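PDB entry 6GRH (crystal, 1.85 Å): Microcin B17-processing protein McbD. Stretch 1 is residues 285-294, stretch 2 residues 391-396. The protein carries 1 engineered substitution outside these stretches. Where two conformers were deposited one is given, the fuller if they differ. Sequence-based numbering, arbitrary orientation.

Stretch 1 (285-294) SYQRHFMSCN
Stretch 2 391-396: KMVPFP

The contact lays an irregular C-terminal tail, 391-396, kinked at Pro394 and ending in the Pro396 carboxylate, against one side of a helix. Already helical at Ser285, that chain carries Tyr286, His289 and Phe290 at phi/psi near -62/-43, with i to i+4 bonds such as Phe290 N to Tyr286 O (2.8 Å); Cys293 is in the loop beyond. These four, at helical spacing, direct their CA-to-CB bonds toward the tail, and together the stretches bury 486 Å². The tail runs roughly across the helix, from Met392 at the Tyr286 and His289 rings to Pro396 at Phe290. Its phi/psi goes from -73/135 at Met392 through -50/137 and -80/69 to -141/139 at Phe395, with a weak Phe395 N to Val393 O bond (2.9 Å) at the kink. The closest CA atoms across the contact are those of Phe290 and Pro396, 5.4 Å apart.

Met392 has the largest covered area, 87 Å². Its chi angles are all t (-178°, 161°, 175°), and this extended side chain carries Met392 CE to 3.5 Å from the Tyr286 ring centroid, 1° off its normal. Tyr286, chi1 m (-77°) and chi2 20°, offers that face to the methyl while its OH is hydrogen-bonded elsewhere in the structure. Met392 SD also lies over the Tyr286 ring, 4.3 Å from the centroid.

His289, chi1 t (175°) and chi2 74°, does two jobs. His289 NE2 donates a hydrogen bond to Met392 O (3.2 Å, 138° at the hydrogen), while Met392 CB sits over one face of the His289 ring, 4.0 Å from its centroid.

Phe290, buried, takes chi1 t (-172°) and chi2 60°. Pro396 CD packs over one face, 3.6 Å from Phe290 CE1, and Pro394 O approaches the ring edge, also 3.6 Å from Phe290 CE1. Both prolines, C-gamma endo, offer compact apolar rings: Pro394 CB meets Cys293 SG at 3.6 Å, with Cys293 at chi1 m (-64°). Val393 and Phe395 point their CA-to-CB bonds away from the helix.

One water ties backbone to backbone, donating to Tyr286 O (2.8 Å) and Phe395 O (2.6 Å).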

ATOM      1  N   SER E 285     -14.416 -12.596  44.063  1.00 37.93           N
ATOM      2  CA  SER E 285     -15.528 -12.511  45.003  1.00 38.52           C
ATOM      3  C   SER E 285     -16.122 -11.082  45.093  1.00 37.20           C
ATOM      4  O   SER E 285     -17.335 -10.954  45.277  1.00 36.70           O
ATOM      5  CB  SER E 285     -15.113 -13.013  46.392  1.00 39.64           C
ATOM      6  OG  SER E 285     -14.052 -12.195  46.846  1.00 40.29           O
ATOM      7  N   TYR E 286     -15.286 -10.039  44.940  1.00 35.68           N
ATOM      8  CA  TYR E 286     -15.776  -8.637  44.919  1.00 35.62           C
ATOM      9  C   TYR E 286     -16.649  -8.405  43.675  1.00 35.65           C
ATOM     10  O   TYR E 286     -17.704  -7.791  43.762  1.00 35.44           O
ATOM     11  CB  TYR E 286     -14.625  -7.611  44.960  1.00 34.85           C
ATOM     12  CG  TYR E 286     -13.962  -7.392  46.306  1.00 35.11           C
ATOM     13  CD1 TYR E 286     -14.065  -8.331  47.349  1.00 35.87           C
ATOM     14  CD2 TYR E 286     -13.205  -6.232  46.537  1.00 34.67           C
ATOM     15  CE1 TYR E 286     -13.446  -8.122  48.577  1.00 36.51           C
ATOM     16  CE2 TYR E 286     -12.586  -6.009  47.767  1.00 35.30           C
ATOM     17  CZ  TYR E 286     -12.717  -6.955  48.790  1.00 36.33           C
ATOM     18  OH  TYR E 286     -12.113  -6.749  50.007  1.00 36.76           O
ATOM     19  N   GLN E 287     -16.232  -8.944  42.533  1.00 35.80           N
ATOM     20  CA  GLN E 287     -17.041  -8.826  41.313  1.00 36.45           C
ATOM     21  C   GLN E 287     -18.349  -9.595  41.435  1.00 36.49           C
ATOM     22  O   GLN E 287     -19.379  -9.094  41.020  1.00 35.73           O
ATOM     23  CB  GLN E 287     -16.270  -9.297  40.072  1.00 37.01           C
ATOM     24  CG  GLN E 287     -15.093  -8.412  39.698  1.00 38.00           C
ATOM     25  CD  GLN E 287     -14.382  -8.882  38.433  1.00 39.28           C
ATOM     26  OE1 GLN E 287     -14.667  -9.969  37.906  1.00 40.26           O
ATOM     27  NE2 GLN E 287     -13.463  -8.051  37.928  1.00 40.24           N
ATOM     28  N   ARG E 288     -18.300 -10.794  42.026  1.00 37.40           N
ATOM     29  CA  ARG E 288     -19.512 -11.589  42.298  1.00 38.91           C
ATOM     30  C   ARG E 288     -20.468 -10.826  43.214  1.00 38.86           C
ATOM     31  O   ARG E 288     -21.656 -10.722  42.937  1.00 38.54           O
ATOM     32  CB  ARG E 288     -19.158 -12.968  42.908  1.00 40.82           C
ATOM     33  CG  ARG E 288     -20.306 -13.982  42.937  1.00 43.20           C
ATOM     34  CD  ARG E 288     -19.885 -15.370  43.434  1.00 44.94           C
ATOM     35  NE  ARG E 288     -18.788 -15.906  42.630  1.00 45.66           N
ATOM     36  CZ  ARG E 288     -17.505 -16.048  43.003  1.00 46.39           C
ATOM     37  NH1 ARG E 288     -17.067 -15.786  44.247  1.00 46.23           N
ATOM     38  NH2 ARG E 288     -16.640 -16.527  42.111  1.00 45.76           N
ATOM     39  N   HIS E 289     -19.938 -10.276  44.300  1.00 38.91           N
ATOM     40  CA  HIS E 289     -20.752  -9.473  45.218  1.00 39.58           C
ATOM     41  C   HIS E 289     -21.350  -8.245  44.498  1.00 38.77           C
ATOM     42  O   HIS E 289     -22.541  -7.964  44.618  1.00 38.31           O
ATOM     43  CB  HIS E 289     -19.932  -9.033  46.438  1.00 40.08           C
ATOM     44  CG  HIS E 289     -20.669  -8.107  47.355  1.00 41.14           C
ATOM     45  ND1 HIS E 289     -21.678  -8.540  48.187  1.00 43.10           N
ATOM     46  CD2 HIS E 289     -20.574  -6.765  47.545  1.00 40.89           C
ATOM     47  CE1 HIS E 289     -22.162  -7.511  48.863  1.00 43.20           C
ATOM     48  NE2 HIS E 289     -21.502  -6.426  48.502  1.00 42.14           N
ATOM     49  N   PHE E 290     -20.534  -7.539  43.725  1.00 37.91           N
ATOM     50  CA  PHE E 290     -21.045  -6.360  43.005  1.00 38.07           C
ATOM     51  C   PHE E 290     -22.192  -6.712  42.065  1.00 38.77           C
ATOM     52  O   PHE E 290     -23.168  -5.978  41.995  1.00 38.53           O
ATOM     53  CB  PHE E 290     -19.951  -5.661  42.199  1.00 37.27           C
ATOM     54  CG  PHE E 290     -20.391  -4.347  41.606  1.00 37.24           C
ATOM     55  CD1 PHE E 290     -20.828  -3.307  42.439  1.00 37.68           C
ATOM     56  CD2 PHE E 290     -20.360  -4.131  40.234  1.00 37.12           C
ATOM     57  CE1 PHE E 290     -21.223  -2.086  41.914  1.00 37.41           C
ATOM     58  CE2 PHE E 290     -20.747  -2.898  39.702  1.00 37.26           C
ATOM     59  CZ  PHE E 290     -21.181  -1.879  40.545  1.00 37.63           C
ATOM     60  N   MET E 291     -22.062  -7.835  41.345  0.50 39.19           N
ATOM     61  CA  MET E 291     -23.116  -8.304  40.438  0.50 40.30           C
ATOM     62  C   MET E 291     -24.427  -8.587  41.157  0.50 41.32           C
ATOM     63  O   MET E 291     -25.484  -8.246  40.640  0.50 41.83           O
ATOM     64  CB  MET E 291     -22.692  -9.551  39.649  0.50 41.08           C
ATOM     65  CG  MET E 291     -23.701  -9.930  38.565  0.50 42.23           C
ATOM     66  SD  MET E 291     -23.189 -11.240  37.422  0.50 43.43           S
ATOM     67  CE  MET E 291     -21.605 -10.616  36.878  0.50 41.80           C
ATOM     68  N   SER E 292     -24.361  -9.170  42.355  1.00 41.66           N
ATOM     69  CA  SER E 292     -25.578  -9.421  43.154  1.00 43.26           C
ATOM     70  C   SER E 292     -26.205  -8.124  43.711  1.00 43.26           C
ATOM     71  O   SER E 292     -27.359  -8.134  44.135  1.00 43.92           O
ATOM     72  CB  SER E 292     -25.292 -10.392  44.289  1.00 44.45           C
ATOM     73  OG  SER E 292     -24.664  -9.730  45.375  1.00 45.42           O
ATOM     74  N   CYS E 293     -25.436  -7.032  43.737  1.00 42.12           N
ATOM     75  CA  CYS E 293     -25.955  -5.686  44.086  1.00 42.55           C
ATOM     76  C   CYS E 293     -26.581  -4.896  42.918  1.00 41.59           C
ATOM     77  O   CYS E 293     -27.043  -3.756  43.117  1.00 40.90           O
ATOM     78  CB  CYS E 293     -24.832  -4.843  44.714  1.00 42.69           C
ATOM     79  SG  CYS E 293     -24.214  -5.475  46.283  1.00 44.44           S
ATOM     80  N   ASN E 294     -26.587  -5.471  41.713  1.00 41.05           N
ATOM     81  CA  ASN E 294     -27.198  -4.842  40.524  1.00 40.86           C
ATOM     82  C   ASN E 294     -28.718  -4.888  40.632  1.00 42.53           C
ATOM     83  O   ASN E 294     -29.389  -5.684  39.973  1.00 43.11           O
ATOM     84  CB  ASN E 294     -26.706  -5.515  39.211  1.00 40.29           C
ATOM     85  CG  ASN E 294     -27.347  -4.923  37.962  1.00 39.64           C
ATOM     86  OD1 ASN E 294     -27.715  -3.751  37.929  1.00 39.53           O
ATOM     87  ND2 ASN E 294     -27.492  -5.736  36.938  1.00 39.56           N
ATOM     88  N   LYS E 391     -21.894  -5.927  56.520  1.00 50.03           N
ATOM     89  CA  LYS E 391     -22.256  -6.084  55.111  1.00 49.64           C
ATOM     90  C   LYS E 391     -21.221  -5.402  54.238  1.00 47.20           C
ATOM     91  O   LYS E 391     -20.819  -4.275  54.521  1.00 45.57           O
ATOM     92  CB  LYS E 391     -23.594  -5.421  54.820  1.00 51.61           C
ATOM     93  CG  LYS E 391     -24.828  -6.290  54.944  1.00 54.83           C
ATOM     94  CD  LYS E 391     -26.042  -5.586  54.325  1.00 56.29           C
ATOM     95  CE  LYS E 391     -25.945  -5.508  52.798  1.00 56.57           C
ATOM     96  NZ  LYS E 391     -27.208  -5.062  52.136  1.00 58.13           N
ATOM     97  N   MET E 392     -20.823  -6.037  53.149  1.00 45.94           N
ATOM     98  CA  MET E 392     -19.888  -5.372  52.259  1.00 44.67           C
ATOM     99  C   MET E 392     -20.574  -4.253  51.466  1.00 42.66           C
ATOM    100  O   MET E 392     -21.667  -4.428  50.945  1.00 41.36           O
ATOM    101  CB  MET E 392     -19.216  -6.347  51.318  1.00 45.40           C
ATOM    102  CG  MET E 392     -18.218  -5.628  50.452  1.00 45.08           C
ATOM    103  SD  MET E 392     -17.023  -6.707  49.716  1.00 46.06           S
ATOM    104  CE  MET E 392     -16.182  -5.481  48.705  1.00 43.79           C
ATOM    105  N   VAL E 393     -19.909  -3.102  51.405  1.00 42.12           N
ATOM    106  CA  VAL E 393     -20.322  -1.960  50.561  1.00 42.04           C
ATOM    107  C   VAL E 393     -20.598  -2.411  49.104  1.00 41.51           C
ATOM    108  O   VAL E 393     -19.841  -3.222  48.585  1.00 40.15           O
ATOM    109  CB  VAL E 393     -19.245  -0.827  50.603  1.00 41.14           C
ATOM    110  CG1 VAL E 393     -17.935  -1.265  49.977  1.00 39.45           C
ATOM    111  CG2 VAL E 393     -19.754   0.469  49.959  1.00 41.25           C
ATOM    112  N   PRO E 394     -21.697  -1.921  48.471  1.00 42.79           N
ATOM    113  CA  PRO E 394     -22.040  -2.305  47.091  1.00 43.82           C
ATOM    114  C   PRO E 394     -21.213  -1.537  46.026  1.00 44.20           C
ATOM    115  O   PRO E 394     -21.728  -0.707  45.255  1.00 44.97           O
ATOM    116  CB  PRO E 394     -23.544  -2.013  47.017  1.00 44.60           C
ATOM    117  CG  PRO E 394     -23.733  -0.854  47.943  1.00 44.46           C
ATOM    118  CD  PRO E 394     -22.772  -1.105  49.075  1.00 44.26           C
ATOM    119  N   PHE E 395     -19.922  -1.855  46.001  1.00 44.37           N
ATOM    120  CA  PHE E 395     -18.931  -1.164  45.192  1.00 45.18           C
ATOM    121  C   PHE E 395     -17.999  -2.255  44.671  1.00 45.40           C
ATOM    122  O   PHE E 395     -17.702  -3.174  45.430  1.00 45.37           O
ATOM    123  CB  PHE E 395     -18.172  -0.167  46.071  1.00 45.47           C
ATOM    124  CG  PHE E 395     -17.261   0.749  45.308  1.00 45.12           C
ATOM    125  CD1 PHE E 395     -15.921   0.441  45.156  1.00 44.85           C
ATOM    126  CD2 PHE E 395     -17.744   1.930  44.750  1.00 46.03           C
ATOM    127  CE1 PHE E 395     -15.069   1.271  44.444  1.00 44.61           C
ATOM    128  CE2 PHE E 395     -16.901   2.769  44.032  1.00 45.42           C
ATOM    129  CZ  PHE E 395     -15.557   2.427  43.875  1.00 44.45           C
ATOM    130  N   PRO E 396     -17.562  -2.188  43.386  1.00 47.34           N
ATOM    131  CA  PRO E 396     -16.657  -3.235  42.847  1.00 48.66           C
ATOM    132  C   PRO E 396     -15.200  -3.165  43.358  1.00 51.09           C
ATOM    133  O   PRO E 396     -14.440  -4.157  43.296  1.00 50.65           O
ATOM    134  CB  PRO E 396     -16.682  -2.993  41.331  1.00 47.42           C
ATOM    135  CG  PRO E 396     -17.241  -1.634  41.119  1.00 46.93           C
ATOM    136  CD  PRO E 396     -17.832  -1.126  42.394  1.00 47.29           C
ATOM    137  OXT PRO E 396     -14.743  -2.105  43.835  1.00 52.20           O
TER
HETATM  138  O   HOH W   1     -18.112  -5.764  45.589  1.00 45.60           O